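PDB 4JZ5: Gp26 from Listeria phage P40, which probably hydrolyses the glycan strands of Listeria peptidoglycan, as a family 25 glycosyl hydrolase endolysin that would open the bacterial cell wall for the phage. Local coordinates for residues 80-85 and 114-119; 172-177 and 194-199; 24-29 and 42-47. One frame throughout, in Å; residues are numbered along the deposited sequence.

Contact 1 (80-85 and 114-119); sequences HYALFE and LFLDYE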
loop_
_atom_site.group_PDB
_atom_site.type_symbol
_atom_site.label_atom_id
_atom_site.label_comp_id
_atom_site.label_asym_id
_atom_site.label_seq_id
_atom_site.Cartn_x
_atom_site.Cartn_y
_atom_site.Cartn_z
ATOM N N HIS A 80 2.263 -0.260 -5.374
ATOM C CA HIS A 80 2.228 0.004 -6.801
ATOM C C HIS A 80 0.796 0.003 -7.306
ATOM O O HIS A 80 0.059 -0.950 -7.048
ATOM C CB HIS A 80 2.981 -1.106 -7.535
ATOM C CG HIS A 80 2.916 -0.972 -9.018
ATOM N ND1 HIS A 80 2.103 -1.715 -9.848
ATOM C CD2 HIS A 80 3.581 -0.105 -9.804
ATOM C CE1 HIS A 80 2.304 -1.314 -11.098
ATOM N NE2 HIS A 80 3.188 -0.336 -11.088
ATOM N N TYR A 81 0.401 1.055 -8.024
ATOM C CA TYR A 81 -0.925 1.135 -8.618
ATOM C C TYR A 81 -0.890 0.454 -9.982
ATOM O O TYR A 81 -0.276 0.951 -10.937
ATOM C CB TYR A 81 -1.393 2.596 -8.749
ATOM C CG TYR A 81 -2.839 2.669 -9.173
ATOM C CD1 TYR A 81 -3.198 2.569 -10.509
ATOM C CD2 TYR A 81 -3.851 2.756 -8.232
ATOM C CE1 TYR A 81 -4.521 2.606 -10.897
ATOM C CE2 TYR A 81 -5.188 2.801 -8.620
ATOM C CZ TYR A 81 -5.505 2.698 -9.947
ATOM O OH TYR A 81 -6.829 2.729 -10.333
ATOM N N ALA A 82 -1.525 -0.705 -10.062
ATOM C CA ALA A 82 -1.431 -1.554 -11.243
ATOM C C ALA A 82 -2.256 -1.076 -12.429
ATOM O O ALA A 82 -3.418 -0.697 -12.270
ATOM C CB ALA A 82 -1.873 -2.948 -10.889
ATOM N N LEU A 83 -1.652 -1.164 -13.609
ATOM C CA LEU A 83 -2.297 -0.841 -14.878
ATOM C C LEU A 83 -1.910 -1.859 -15.955
ATOM O O LEU A 83 -1.981 -1.574 -17.144
ATOM C CB LEU A 83 -1.884 0.557 -15.328
ATOM C CG LEU A 83 -2.417 1.674 -14.429
ATOM C CD1 LEU A 83 -1.752 3.004 -14.743
ATOM C CD2 LEU A 83 -3.924 1.795 -14.541
ATOM N N PHE A 84 -1.523 -3.069 -15.556
ATOM C CA PHE A 84 -0.847 -3.943 -16.504
ATOM C C PHE A 84 -1.763 -4.592 -17.537
ATOM O O PHE A 84 -2.926 -4.905 -17.277
ATOM C CB PHE A 84 0.070 -4.974 -15.815
ATOM C CG PHE A 84 -0.518 -5.684 -14.616
ATOM C CD1 PHE A 84 -1.535 -6.617 -14.751
ATOM C CD2 PHE A 84 0.005 -5.473 -13.359
ATOM C CE1 PHE A 84 -2.026 -7.297 -13.644
ATOM C CE2 PHE A 84 -0.470 -6.172 -12.256
ATOM C CZ PHE A 84 -1.485 -7.078 -12.395
ATOM N N GLU A 85 -1.202 -4.792 -18.721
ATOM C CA GLU A 85 -1.940 -5.324 -19.859
ATOM C C GLU A 85 -1.955 -6.850 -19.924
ATOM O O GLU A 85 -2.683 -7.415 -20.738
ATOM C CB GLU A 85 -1.353 -4.766 -21.166
ATOM C CG GLU A 85 -1.552 -3.255 -21.310
ATOM C CD GLU A 85 -1.134 -2.693 -22.651
ATOM O OE1 GLU A 85 -0.612 -3.454 -23.497
ATOM O OE2 GLU A 85 -1.372 -1.472 -22.877
ATOM N N LEU A 114 5.877 -4.508 0.691
ATOM C CA LEU A 114 5.469 -4.027 -0.615
ATOM C C LEU A 114 4.056 -4.506 -0.904
ATOM O O LEU A 114 3.606 -5.496 -0.340
ATOM C CB LEU A 114 6.424 -4.550 -1.696
ATOM C CG LEU A 114 7.907 -4.240 -1.474
ATOM C CD1 LEU A 114 8.750 -5.015 -2.461
ATOM C CD2 LEU A 114 8.207 -2.752 -1.598
ATOM N N PHE A 115 3.349 -3.787 -1.781
ATOM C CA PHE A 115 1.966 -4.124 -2.102
ATOM C C PHE A 115 1.635 -3.906 -3.565
ATOM O O PHE A 115 2.089 -2.951 -4.193
ATOM C CB PHE A 115 1.003 -3.244 -1.302
ATOM C CG PHE A 115 0.997 -3.526 0.159
ATOM C CD1 PHE A 115 0.173 -4.511 0.669
ATOM C CD2 PHE A 115 1.779 -2.811 1.028
ATOM C CE1 PHE A 115 0.139 -4.782 2.022
ATOM C CE2 PHE A 115 1.748 -3.092 2.387
ATOM C CZ PHE A 115 0.932 -4.078 2.867
ATOM N N LEU A 116 0.798 -4.805 -4.078
ATOM C CA LEU A 116 0.103 -4.629 -5.334
ATOM C C LEU A 116 -1.277 -4.029 -5.043
ATOM O O LEU A 116 -2.090 -4.652 -4.350
ATOM C CB LEU A 116 -0.069 -5.983 -6.017
ATOM C CG LEU A 116 -0.935 -6.010 -7.268
ATOM C CD1 LEU A 116 -0.418 -5.041 -8.305
ATOM C CD2 LEU A 116 -0.989 -7.413 -7.852
ATOM N N ASP A 117 -1.538 -2.837 -5.575
ATOM C CA ASP A 117 -2.851 -2.182 -5.506
ATOM C C ASP A 117 -3.552 -2.451 -6.827
ATOM O O ASP A 117 -3.142 -1.927 -7.885
ATOM C CB ASP A 117 -2.601 -0.681 -5.275
ATOM C CG ASP A 117 -3.843 0.182 -5.335
ATOM O OD1 ASP A 117 -4.859 -0.229 -5.895
ATOM O OD2 ASP A 117 -3.779 1.323 -4.834
ATOM N N TYR A 118 -4.550 -3.334 -6.792
ATOM C CA TYR A 118 -5.193 -3.807 -8.014
ATOM C C TYR A 118 -6.667 -3.504 -7.919
ATOM O O TYR A 118 -7.405 -4.262 -7.263
ATOM C CB TYR A 118 -4.972 -5.315 -8.263
ATOM C CG TYR A 118 -5.291 -5.651 -9.697
ATOM C CD1 TYR A 118 -4.350 -5.490 -10.690
ATOM C CD2 TYR A 118 -6.558 -6.039 -10.075
ATOM C CE1 TYR A 118 -4.653 -5.726 -12.015
ATOM C CE2 TYR A 118 -6.870 -6.283 -11.398
ATOM C CZ TYR A 118 -5.927 -6.105 -12.365
ATOM O OH TYR A 118 -6.270 -6.342 -13.677
ATOM N N GLU A 119 -7.096 -2.408 -8.544
ATOM C CA GLU A 119 -8.470 -1.955 -8.376
ATOM C C GLU A 119 -9.135 -1.503 -9.679
ATOM O O GLU A 119 -10.243 -0.968 -9.658
ATOM C CB GLU A 119 -8.507 -0.854 -7.329
ATOM C CG GLU A 119 -7.784 0.405 -7.725
ATOM C CD GLU A 119 -7.723 1.431 -6.577
ATOM O OE1 GLU A 119 -6.750 1.481 -5.810
ATOM O OE2 GLU A 119 -8.669 2.237 -6.442
HETATM O O HOH W 1 -9.088 3.833 -9.067
HETATM O O HOH W 2 -5.039 -0.801 -9.889
HETATM O O HOH W 3 -4.782 -4.714 -15.284
#
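Tyr-81 passes close to the carboxylates of Asp-117 and Glu-119. With CG anti to the backbone N (chi1 -172°), the ring is carried from CB, on the sheet face shared with Asp-117, toward both acids. CD2 passes 3.7 Å from Asp-117 OD2, ring and carboxylate planes 63° apart. Farther out, CE2 lies 3.5 Å from Glu-119 OE1. At the tip, OH passes 3.6 Å from Glu-119 CG; it receives a bond from water 1 (2.8 Å from Tyr-81 OH), which also donates to Glu-119 OE2, and it is hydrogen-bonded to Glu-120. The backbones of 76-81 and 114-117 pair in parallel, as the two strands of the beta-alpha-beta unit 76-81, 87-106, 114-117. Bonds run from His-80 N to Phe-115 O, from Asp-117 N to His-80 O, and from Ala-82 N to Asp-117 O (3.0 Å). The Asp-Tyr-Glu run leaving the second strand is consistent with the D-x-E signature of family 25, placed at the C-terminal mouth of the barrel. Water 2 fastens the diverging ends: it donates to Ala-82 O and Asp-117 O, accepts from Glu-119 N, and rests over one Tyr-81 face, toward the rim. Ala-82 CB touches both Leu-116 CD1 and Tyr-118 CD1, 3.6 Å from each. Phe-84 crosses Tyr-118 at about a right angle, with their ring planes inclined by 31° and Phe-84 CZ 3.5 Å from Tyr-118 CE1. Water 3 bridges Phe-84 O and Tyr-118 OH, while Phe-84 packs on helices 87-106 and 128-143, Tyr-118 on the latter.

Contact 2 (172-177 and 194-199); sequences ARYGVD and YTSKGR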
loop_
_atom_site.group_PDB
_atom_site.type_symbol
_atom_site.label_atom_id
_atom_site.label_comp_id
_atom_site.label_asym_id
_atom_site.label_seq_id
_atom_site.Cartn_x
_atom_site.Cartn_y
_atom_site.Cartn_z
ATOM N N ALA A 172 -10.114 -2.317 1.465
ATOM C CA ALA A 172 -10.772 -1.033 1.670
ATOM C C ALA A 172 -12.276 -1.173 1.799
ATOM O O ALA A 172 -12.924 -1.878 1.019
ATOM C CB ALA A 172 -10.441 -0.088 0.536
ATOM N N ARG A 173 -12.822 -0.461 2.776
ATOM C CA ARG A 173 -14.269 -0.300 2.914
ATOM C C ARG A 173 -14.498 0.942 3.748
ATOM O O ARG A 173 -14.063 0.990 4.898
ATOM C CB ARG A 173 -14.916 -1.508 3.583
ATOM C CG ARG A 173 -16.447 -1.415 3.679
ATOM C CD ARG A 173 -17.096 -1.383 2.302
ATOM N NE ARG A 173 -18.550 -1.256 2.378
ATOM C CZ ARG A 173 -19.398 -2.268 2.560
ATOM N NH1 ARG A 173 -18.969 -3.513 2.687
ATOM N NH2 ARG A 173 -20.701 -2.028 2.622
ATOM N N TYR A 174 -15.156 1.945 3.177
ATOM C CA TYR A 174 -15.197 3.273 3.789
ATOM C C TYR A 174 -16.500 3.621 4.496
ATOM O O TYR A 174 -16.506 4.539 5.313
ATOM C CB TYR A 174 -14.959 4.357 2.743
ATOM C CG TYR A 174 -13.663 4.281 1.980
ATOM C CD1 TYR A 174 -12.559 3.587 2.465
ATOM C CD2 TYR A 174 -13.537 4.923 0.758
ATOM C CE1 TYR A 174 -11.380 3.545 1.749
ATOM C CE2 TYR A 174 -12.361 4.887 0.051
ATOM C CZ TYR A 174 -11.291 4.189 0.541
ATOM O OH TYR A 174 -10.132 4.184 -0.211
ATOM N N GLY A 175 -17.599 2.944 4.186
ATOM C CA GLY A 175 -18.866 3.339 4.774
ATOM C C GLY A 175 -19.204 4.785 4.450
ATOM O O GLY A 175 -19.145 5.186 3.290
ATOM N N VAL A 176 -19.539 5.571 5.471
ATOM C CA VAL A 176 -19.859 6.985 5.271
ATOM C C VAL A 176 -18.654 7.812 4.835
ATOM O O VAL A 176 -18.819 8.945 4.386
ATOM C CB VAL A 176 -20.454 7.651 6.530
ATOM C CG1 VAL A 176 -21.831 7.083 6.828
ATOM C CG2 VAL A 176 -19.528 7.525 7.724
ATOM N N ASP A 177 -17.457 7.245 4.975
ATOM C CA ASP A 177 -16.210 7.883 4.559
ATOM C C ASP A 177 -16.062 9.259 5.195
ATOM O O ASP A 177 -15.943 10.274 4.501
ATOM C CB ASP A 177 -16.100 7.972 3.038
ATOM C CG ASP A 177 -14.652 8.043 2.561
ATOM O OD1 ASP A 177 -13.732 7.893 3.391
ATOM O OD2 ASP A 177 -14.442 8.255 1.350
ATOM N N TYR A 194 -10.126 2.319 6.081
ATOM C CA TYR A 194 -11.474 2.612 6.540
ATOM C C TYR A 194 -12.018 3.968 6.104
ATOM O O TYR A 194 -13.210 4.232 6.242
ATOM C CB TYR A 194 -11.582 2.448 8.054
ATOM C CG TYR A 194 -10.701 3.345 8.896
ATOM C CD1 TYR A 194 -11.062 4.656 9.154
ATOM C CD2 TYR A 194 -9.532 2.861 9.475
ATOM C CE1 TYR A 194 -10.282 5.458 9.937
ATOM C CE2 TYR A 194 -8.751 3.665 10.274
ATOM C CZ TYR A 194 -9.133 4.958 10.514
ATOM O OH TYR A 194 -8.339 5.742 11.321
ATOM N N THR A 195 -11.161 4.831 5.571
ATOM C CA THR A 195 -11.603 6.107 5.038
ATOM C C THR A 195 -10.574 6.644 4.060
ATOM O O THR A 195 -9.383 6.308 4.162
ATOM C CB THR A 195 -11.837 7.145 6.178
ATOM O OG1 THR A 195 -12.455 8.327 5.665
ATOM C CG2 THR A 195 -10.545 7.527 6.871
ATOM N N SER A 196 -11.045 7.473 3.132
ATOM C CA SER A 196 -10.182 8.248 2.253
ATOM C C SER A 196 -10.166 9.718 2.671
ATOM O O SER A 196 -9.519 10.538 2.009
ATOM C CB SER A 196 -10.651 8.138 0.804
ATOM O OG SER A 196 -11.887 8.816 0.584
ATOM N N LYS A 197 -10.851 10.049 3.764
ATOM C CA LYS A 197 -11.049 11.445 4.154
ATOM C C LYS A 197 -10.553 11.697 5.567
ATOM O O LYS A 197 -11.122 12.501 6.308
ATOM C CB LYS A 197 -12.529 11.825 4.039
ATOM C CG LYS A 197 -13.103 11.632 2.658
ATOM C CD LYS A 197 -12.396 12.439 1.599
ATOM C CE LYS A 197 -13.104 12.277 0.254
ATOM N NZ LYS A 197 -12.428 13.003 -0.852
ATOM N N GLY A 198 -9.469 11.023 5.927
ATOM C CA GLY A 198 -8.853 11.262 7.210
ATOM C C GLY A 198 -8.384 12.689 7.383
ATOM O O GLY A 198 -8.052 13.383 6.411
ATOM N N ARG A 199 -8.336 13.096 8.640
ATOM C CA ARG A 199 -7.819 14.392 9.007
ATOM C C ARG A 199 -6.780 14.216 10.092
ATOM O O ARG A 199 -7.071 13.747 11.197
ATOM C CB ARG A 199 -8.931 15.291 9.497
ATOM C CG ARG A 199 -8.513 16.736 9.570
ATOM C CD ARG A 199 -9.603 17.564 10.206
ATOM N NE ARG A 199 -9.826 17.166 11.595
ATOM C CZ ARG A 199 -9.143 17.639 12.634
ATOM N NH1 ARG A 199 -8.184 18.541 12.461
ATOM N NH2 ARG A 199 -9.420 17.210 13.857
HETATM O O HOH W 4 -15.064 2.340 7.371
#
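A chi1 of -155° on Asp-177 and one of 70° on Ser-196 bring the carboxylate within bonding range of the hydroxyl: the aspartate reaches across to 194-199, and Ser-196 OG sits between its own N and carbonyl carbon, able to work together with the amide. Ser-196 thus grips both oxygens. Its N donates to Asp-177 OD1 (2.7 Å) and its OG to Asp-177 OD2 (2.7 Å), each bond using the syn lone pair. OD1 takes a second bond, nearly end-on to its C-O, from Thr-195 OG1 (2.6 Å). That hydroxyl also accepts from Lys-197 N, closing an ST turn at the corner of the chain, and from Gly-179 N. Asp-177 closes a type II' turn begun at Tyr-174, with Gly-175 at the positive-phi position. The Tyr-174 ring lies with one face over the peptide joining Thr-195 to Ser-196, N of Ser-196 above its centre, and its OH is hydrogen-bonded to Gln-193. Arg-173 NH1 forms a salt bridge with Asp-153. The loop following strand 169-172 is thereby tied to Thr-195 and Ser-196, at the corner between strands 191-195 and 197-200; strand 191-195 lies between 169-172 and the antiparallel strand 206-211, while Tyr-174 also packs on Tyr-150 of strand 147-152.

Contact 3 (24-29 and 42-47); sequences LVLDIS and EDVGFV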
loop_
_atom_site.group_PDB
_atom_site.type_symbol
_atom_site.label_atom_id
_atom_site.label_comp_id
_atom_site.label_asym_id
_atom_site.label_seq_id
_atom_site.Cartn_x
_atom_site.Cartn_y
_atom_site.Cartn_z
ATOM N N LEU A 24 -3.105 3.121 14.007
ATOM C CA LEU A 24 -3.272 3.972 12.838
ATOM C C LEU A 24 -2.118 3.772 11.865
ATOM O O LEU A 24 -0.947 3.963 12.212
ATOM C CB LEU A 24 -3.328 5.432 13.258
ATOM C CG LEU A 24 -3.457 6.433 12.107
ATOM C CD1 LEU A 24 -4.700 6.165 11.272
ATOM C CD2 LEU A 24 -3.476 7.845 12.673
ATOM N N VAL A 25 -2.460 3.377 10.647
ATOM C CA VAL A 25 -1.520 3.236 9.551
ATOM C C VAL A 25 -2.010 4.145 8.427
ATOM O O VAL A 25 -3.193 4.153 8.115
ATOM C CB VAL A 25 -1.475 1.755 9.080
ATOM C CG1 VAL A 25 -0.713 1.626 7.764
ATOM C CG2 VAL A 25 -0.882 0.871 10.182
ATOM N N LEU A 26 -1.119 4.944 7.849
ATOM C CA LEU A 26 -1.494 5.805 6.733
ATOM C C LEU A 26 -0.999 5.244 5.423
ATOM O O LEU A 26 -0.018 4.508 5.393
ATOM C CB LEU A 26 -0.884 7.197 6.895
ATOM C CG LEU A 26 -1.230 7.966 8.156
ATOM C CD1 LEU A 26 -0.588 9.339 8.116
ATOM C CD2 LEU A 26 -2.733 8.045 8.346
ATOM N N ASP A 27 -1.648 5.623 4.332
ATOM C CA ASP A 27 -1.022 5.497 3.027
ATOM C C ASP A 27 -1.093 6.844 2.333
ATOM O O ASP A 27 -2.092 7.558 2.451
ATOM C CB ASP A 27 -1.612 4.345 2.191
ATOM C CG ASP A 27 -3.078 4.490 1.918
ATOM O OD1 ASP A 27 -3.885 3.985 2.709
ATOM O OD2 ASP A 27 -3.403 5.076 0.858
ATOM N N ILE A 28 -0.004 7.211 1.663
ATOM C CA ILE A 28 0.161 8.517 1.044
ATOM C C ILE A 28 0.783 8.367 -0.338
ATOM O O ILE A 28 1.361 7.330 -0.696
ATOM C CB ILE A 28 0.998 9.479 1.925
ATOM C CG1 ILE A 28 2.411 8.930 2.139
ATOM C CG2 ILE A 28 0.300 9.724 3.243
ATOM C CD1 ILE A 28 3.334 9.880 2.897
ATOM N N SER A 29 0.664 9.443 -1.105
ATOM C CA SER A 29 1.124 9.487 -2.475
ATOM C C SER A 29 1.389 10.939 -2.845
ATOM O O SER A 29 1.482 11.812 -1.987
ATOM C CB SER A 29 0.064 8.910 -3.414
ATOM O OG SER A 29 -1.045 9.787 -3.498
ATOM N N GLU A 42 3.763 10.510 16.705
ATOM C CA GLU A 42 2.996 10.260 17.913
ATOM C C GLU A 42 1.956 9.158 17.739
ATOM O O GLU A 42 1.839 8.275 18.595
ATOM C CB GLU A 42 2.316 11.545 18.380
ATOM C CG GLU A 42 1.579 11.389 19.695
ATOM C CD GLU A 42 1.068 12.703 20.243
ATOM O OE1 GLU A 42 0.562 12.705 21.384
ATOM O OE2 GLU A 42 1.167 13.730 19.535
ATOM N N ASP A 43 1.187 9.220 16.659
ATOM C CA ASP A 43 0.011 8.357 16.519
ATOM C C ASP A 43 0.088 7.302 15.423
ATOM O O ASP A 43 -0.700 6.359 15.441
ATOM C CB ASP A 43 -1.247 9.195 16.252
ATOM C CG ASP A 43 -1.634 10.076 17.422
ATOM O OD1 ASP A 43 -1.251 9.752 18.555
ATOM O OD2 ASP A 43 -2.339 11.079 17.194
ATOM N N VAL A 44 0.997 7.467 14.476
ATOM C CA VAL A 44 1.014 6.619 13.291
ATOM C C VAL A 44 2.056 5.534 13.440
ATOM O O VAL A 44 3.217 5.827 13.725
ATOM C CB VAL A 44 1.307 7.446 12.034
ATOM C CG1 VAL A 44 1.422 6.542 10.810
ATOM C CG2 VAL A 44 0.230 8.509 11.824
ATOM N N GLY A 45 1.653 4.275 13.254
ATOM C CA GLY A 45 2.568 3.159 13.427
ATOM C C GLY A 45 3.340 2.720 12.194
ATOM O O GLY A 45 4.367 2.057 12.305
ATOM N N PHE A 46 2.812 3.040 11.017
ATOM C CA PHE A 46 3.395 2.614 9.750
ATOM C C PHE A 46 2.787 3.479 8.651
ATOM O O PHE A 46 1.656 3.945 8.771
ATOM C CB PHE A 46 3.045 1.143 9.484
ATOM C CG PHE A 46 3.845 0.491 8.384
ATOM C CD1 PHE A 46 5.134 0.055 8.633
ATOM C CD2 PHE A 46 3.319 0.272 7.130
ATOM C CE1 PHE A 46 5.894 -0.563 7.640
ATOM C CE2 PHE A 46 4.079 -0.359 6.141
ATOM C CZ PHE A 46 5.359 -0.783 6.405
ATOM N N VAL A 47 3.538 3.683 7.582
ATOM C CA VAL A 47 3.062 4.416 6.416
ATOM C C VAL A 47 3.372 3.611 5.163
ATOM O O VAL A 47 4.470 3.088 5.022
ATOM C CB VAL A 47 3.716 5.812 6.319
ATOM C CG1 VAL A 47 3.256 6.562 5.069
ATOM C CG2 VAL A 47 3.411 6.630 7.565
HETATM O O HOH W 5 -0.637 3.520 15.428
#
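Strands 25-28 and 46-53 are parallel neighbours in the barrel wall, and Leu-24 and Gly-45 pair where the chain runs into each. Gly-45 N donates to Leu-24 O (2.8 Å), almost in line with the carbonyl bond. The next bond is Leu-26 N to Phe-46 O (3.1 Å), in the carbonyl plane but bent at the hydrogen (151°). Between them the register gains a residue, from Leu-24 beside Val-44 to Val-25 beside Phe-46, and Phe-46 N is left buried without a partner in the model. CA-H contacts fill in: Val-25 CA meets Phe-46 O at 3.3 Å and Val-47 CA meets Leu-26 O at 3.2 Å. The connection between these strands contains no helix, unlike a classic beta-alpha-beta crossover; family 25 domains have an irregular barrel, with eight main strands but fewer helices. Val-44 CG2 touches both Leu-24 CD2 and Leu-26 CD1, 3.9 Å from each, the Leu-26 side chain crossing Val-44 at about a right angle. On the other sheet face, Val-25 and Phe-46 run side by side in the same direction, with Val-25 CG1 at the ring edge. Back on the Leu-26 face, Ile-28 has chi1 62°, which swings CG1 toward the partner strand, 3.9 Å from Val-47 CG1; helix 62-72 covers both through His-65 and Leu-69. Water 5 links Leu-24 N to Asp-43 O. Asp-27 points away from 42-47, its OD1 hydrogen-bonded to Gln-193 and Asn-210.

All three contacts reach one curled sheet and follow each other along the chain in the order 3, 1, 2. Contacts 3 and 1 lie on opposite sides of the chain's centre, their centres about 20 Å apart, and strands 46-53 and 76-81, one from each, are neighbours. Contact 2 is also about 20 Å from contact 1, centre to centre, and strand 147-152 lies between strands 114-117 and 169-172. The centres of contacts 2 and 3 are about 14 Å apart, and they touch where Tyr-194 OH packs 3.7 Å from Leu-24 CD1. Strand 206-211, antiparallel to both 191-195 and 25-28, closes the barrel there, so early and late parts of the chain complete one wall.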